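Local coordinates for protein carbohydrate deacetylase (Enterococcus faecalis, PDB 2I5I) that probably removes acetyl groups from acetylated carbohydrates during oligosaccharide breakdown, as a magnesium-dependent homodimeric hydrolase of the YdjC family, at residues L103-I114 with L140-Y151. Residues are numbered along the deposited sequence; the frame is centred on the assembly and turned at random.
Sequences LEEVYNEWDAQI and LLGVALALARKY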
# COMPACT_ATOMS: atom_id res chain seq x y z
N LEU A 103 -5.90 13.12 -41.97
CA LEU A 103 -6.09 13.86 -40.73
C LEU A 103 -7.24 13.35 -39.89
O LEU A 103 -7.15 13.41 -38.67
CB LEU A 103 -6.29 15.35 -41.04
CG LEU A 103 -5.00 16.07 -41.44
CD1 LEU A 103 -5.32 17.42 -42.05
CD2 LEU A 103 -4.06 16.20 -40.25
N GLU A 104 -8.31 12.88 -40.52
CA GLU A 104 -9.46 12.37 -39.82
C GLU A 104 -9.10 11.07 -39.08
O GLU A 104 -9.55 10.89 -37.95
CB GLU A 104 -10.65 12.10 -40.75
N GLU A 105 -8.30 10.25 -39.75
CA GLU A 105 -7.82 9.02 -39.11
C GLU A 105 -6.89 9.38 -37.95
O GLU A 105 -6.97 8.72 -36.92
CB GLU A 105 -7.11 8.12 -40.12
CG GLU A 105 -8.06 7.57 -41.17
CD GLU A 105 -7.38 6.71 -42.20
OE1 GLU A 105 -6.16 6.45 -42.09
OE2 GLU A 105 -8.07 6.29 -43.15
N VAL A 106 -6.05 10.39 -38.12
CA VAL A 106 -5.16 10.82 -37.05
C VAL A 106 -5.99 11.27 -35.85
O VAL A 106 -5.73 10.95 -34.69
CB VAL A 106 -4.20 11.93 -37.50
CG1 VAL A 106 -3.26 12.34 -36.36
CG2 VAL A 106 -3.38 11.48 -38.70
N TYR A 107 -7.03 12.04 -36.13
CA TYR A 107 -7.95 12.45 -35.07
C TYR A 107 -8.52 11.26 -34.29
O TYR A 107 -8.46 11.21 -33.12
CB TYR A 107 -9.09 13.31 -35.62
CG TYR A 107 -10.04 13.87 -34.58
CD1 TYR A 107 -11.13 13.18 -34.17
CD2 TYR A 107 -9.84 15.11 -34.04
CE1 TYR A 107 -11.97 13.67 -33.24
CE2 TYR A 107 -10.67 15.63 -33.14
CZ TYR A 107 -11.74 14.91 -32.72
OH TYR A 107 -12.59 15.44 -31.81
N ASN A 108 -9.07 10.31 -35.00
CA ASN A 108 -9.72 9.16 -34.39
C ASN A 108 -8.72 8.33 -33.58
O ASN A 108 -9.00 7.89 -32.47
CB ASN A 108 -10.38 8.27 -35.44
CG ASN A 108 -11.53 9.00 -36.13
OD1 ASN A 108 -12.18 9.84 -35.50
ND2 ASN A 108 -11.77 8.71 -37.40
N GLU A 109 -7.56 8.12 -34.19
CA GLU A 109 -6.54 7.32 -33.50
C GLU A 109 -6.06 8.04 -32.24
O GLU A 109 -5.94 7.42 -31.17
CB GLU A 109 -5.38 7.00 -34.44
CG GLU A 109 -4.17 6.41 -33.74
CD GLU A 109 -4.42 5.07 -33.08
OE1 GLU A 109 -5.39 4.38 -33.46
OE2 GLU A 109 -3.62 4.68 -32.19
N TRP A 110 -5.77 9.34 -32.34
CA TRP A 110 -5.30 10.03 -31.13
C TRP A 110 -6.38 10.09 -30.07
O TRP A 110 -6.14 9.97 -28.87
CB TRP A 110 -4.76 11.41 -31.53
CG TRP A 110 -3.37 11.35 -32.11
CD1 TRP A 110 -2.55 10.27 -32.26
CD2 TRP A 110 -2.65 12.48 -32.63
NE1 TRP A 110 -1.36 10.67 -32.84
CE2 TRP A 110 -1.39 12.01 -33.08
CE3 TRP A 110 -2.95 13.83 -32.75
CZ2 TRP A 110 -0.46 12.88 -33.64
CZ3 TRP A 110 -2.01 14.68 -33.31
CH2 TRP A 110 -0.77 14.22 -33.76
N ASP A 111 -7.64 10.26 -30.50
CA ASP A 111 -8.75 10.22 -29.56
C ASP A 111 -8.75 8.86 -28.86
O ASP A 111 -8.89 8.73 -27.64
CB ASP A 111 -10.05 10.47 -30.30
CG ASP A 111 -11.32 10.34 -29.49
OD1 ASP A 111 -11.59 11.22 -28.63
OD2 ASP A 111 -12.06 9.37 -29.70
N ALA A 112 -8.58 7.80 -29.63
CA ALA A 112 -8.48 6.45 -29.10
C ALA A 112 -7.31 6.32 -28.12
O ALA A 112 -7.42 5.62 -27.12
CB ALA A 112 -8.31 5.49 -30.27
N GLN A 113 -6.20 6.99 -28.41
CA GLN A 113 -5.03 6.90 -27.52
C GLN A 113 -5.31 7.56 -26.19
O GLN A 113 -4.82 7.19 -25.13
CB GLN A 113 -3.80 7.52 -28.19
CG GLN A 113 -3.19 6.55 -29.20
CD GLN A 113 -2.05 7.16 -30.00
OE1 GLN A 113 -1.25 7.99 -29.55
NE2 GLN A 113 -1.93 6.73 -31.26
N ILE A 114 -6.15 8.59 -26.24
CA ILE A 114 -6.46 9.31 -25.00
C ILE A 114 -7.39 8.46 -24.16
O ILE A 114 -7.19 8.32 -22.96
CB ILE A 114 -7.06 10.69 -25.28
CG1 ILE A 114 -6.03 11.66 -25.86
CG2 ILE A 114 -7.74 11.24 -24.04
CD1 ILE A 114 -6.61 12.93 -26.45
N LEU A 140 -1.41 18.79 -38.54
CA LEU A 140 -1.27 17.83 -37.44
C LEU A 140 -1.47 18.54 -36.10
O LEU A 140 -2.28 18.11 -35.28
CB LEU A 140 0.08 17.12 -37.54
CG LEU A 140 0.16 16.02 -38.61
CD1 LEU A 140 1.58 15.54 -38.86
CD2 LEU A 140 -0.71 14.84 -38.24
N LEU A 141 -0.76 19.63 -35.87
CA LEU A 141 -1.02 20.52 -34.75
C LEU A 141 -2.49 20.81 -34.52
O LEU A 141 -3.03 20.77 -33.42
CB LEU A 141 -0.34 21.88 -34.99
CG LEU A 141 -0.43 22.89 -33.85
CD1 LEU A 141 -0.05 22.24 -32.53
CD2 LEU A 141 0.45 24.10 -34.13
N GLY A 142 -3.16 21.17 -35.62
CA GLY A 142 -4.59 21.44 -35.58
C GLY A 142 -5.38 20.29 -34.98
O GLY A 142 -6.36 20.53 -34.29
N VAL A 143 -4.96 19.06 -35.26
CA VAL A 143 -5.66 17.89 -34.76
C VAL A 143 -5.41 17.73 -33.26
O VAL A 143 -6.37 17.38 -32.58
CB VAL A 143 -5.23 16.62 -35.50
CG1 VAL A 143 -5.81 15.38 -34.82
CG2 VAL A 143 -5.68 16.65 -36.95
N ALA A 144 -4.16 17.99 -32.86
CA ALA A 144 -3.83 17.97 -31.45
C ALA A 144 -4.63 19.02 -30.69
O ALA A 144 -5.15 18.75 -29.61
CB ALA A 144 -2.34 18.17 -31.21
N LEU A 145 -4.74 20.24 -31.21
CA LEU A 145 -5.46 21.30 -30.51
C LEU A 145 -6.93 20.99 -30.39
O LEU A 145 -7.59 21.25 -29.38
CB LEU A 145 -5.27 22.66 -31.21
CG LEU A 145 -3.84 23.22 -31.05
CD1 LEU A 145 -3.51 24.13 -32.23
CD2 LEU A 145 -3.68 23.91 -29.71
N ALA A 146 -7.49 20.36 -31.44
CA ALA A 146 -8.89 19.97 -31.39
C ALA A 146 -9.12 18.97 -30.26
O ALA A 146 -10.12 19.07 -29.55
CB ALA A 146 -9.35 19.40 -32.72
N LEU A 147 -8.21 18.01 -30.06
CA LEU A 147 -8.42 17.04 -28.96
C LEU A 147 -8.13 17.67 -27.60
O LEU A 147 -8.71 17.32 -26.56
CB LEU A 147 -7.57 15.81 -29.27
CG LEU A 147 -8.10 14.93 -30.41
CD1 LEU A 147 -7.00 14.10 -31.05
CD2 LEU A 147 -9.24 14.07 -29.90
N ALA A 148 -7.24 18.65 -27.55
CA ALA A 148 -6.95 19.42 -26.35
C ALA A 148 -8.23 20.12 -25.88
O ALA A 148 -8.55 20.14 -24.69
CB ALA A 148 -5.85 20.44 -26.54
N ARG A 149 -8.94 20.69 -26.87
CA ARG A 149 -10.18 21.41 -26.51
C ARG A 149 -11.25 20.42 -26.07
O ARG A 149 -11.96 20.68 -25.10
CB ARG A 149 -10.66 22.31 -27.66
CG ARG A 149 -9.59 23.24 -28.18
CD ARG A 149 -9.98 24.04 -29.41
NE ARG A 149 -9.01 25.12 -29.55
CZ ARG A 149 -8.21 25.45 -30.54
NH1 ARG A 149 -8.19 24.76 -31.67
NH2 ARG A 149 -7.41 26.49 -30.39
N LYS A 150 -11.34 19.29 -26.75
CA LYS A 150 -12.34 18.25 -26.52
C LYS A 150 -12.17 17.65 -25.12
O LYS A 150 -13.17 17.38 -24.46
CB LYS A 150 -12.27 17.16 -27.57
CG LYS A 150 -13.21 16.00 -27.31
CD LYS A 150 -12.83 14.79 -28.16
CE LYS A 150 -13.87 13.70 -28.08
NZ LYS A 150 -13.92 12.87 -29.33
N TYR A 151 -10.90 17.46 -24.74
CA TYR A 151 -10.69 16.87 -23.41
C TYR A 151 -10.27 17.92 -22.40
O TYR A 151 -10.11 17.62 -21.22
CB TYR A 151 -9.67 15.72 -23.49
CG TYR A 151 -10.25 14.52 -24.20
CD1 TYR A 151 -11.02 13.59 -23.51
CD2 TYR A 151 -10.06 14.30 -25.55
CE1 TYR A 151 -11.56 12.49 -24.14
CE2 TYR A 151 -10.59 13.21 -26.20
CZ TYR A 151 -11.34 12.30 -25.49
OH TYR A 151 -11.86 11.22 -26.16
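Tyr107 and Val143 mark the closest CA-CA approach, 5.9 Å, where helical segments 103-114 and 140-151 run in the same general direction and cross at -40°. The axes come within 9.8 Å, and the seam packs knobs-into-holes. Val143 enters the hole formed by Leu103, Val106, Tyr107 and Trp110, its CG1 reaching the backbone at Tyr107 CA (3.6 Å). One turn on, Leu147 fills the next hole and forks: CD1 presses on Trp110 CB (3.5 Å), while CD2 lies over a face of the Tyr107 ring, off centre, in a CH-pi contact. Tyr107 carries that ring across to Ala146 and Lys150 because its chi1 of -175° turns CG away from the backbone N. The indole of Trp110 instead turns its edge to the second helix, CZ3 reaching the backbone at Leu140 O and Ala144 N.

Toward the C-terminal ends the seam turns polar. Asp111 OD1 accepts a very short hydrogen bond from Tyr151 OH (2.5 Å) and forms a salt bridge with Lys150 NZ (2.9 Å), the ammonium arriving from above the carboxylate plane. Ile114 CG2 sits over the centre of the Tyr151 ring in a CH-pi contact (3.8 Å to the centroid).

Lys6 and Glu207 of the second subunit form salt bridges with Asp111 and Lys150, respectively, tying this helix pair into the subunit interface. On the inner side, Trp110 and Ile114 rest on Leu65 of strand 60-65, packing helix 103-117 against the parallel sheet.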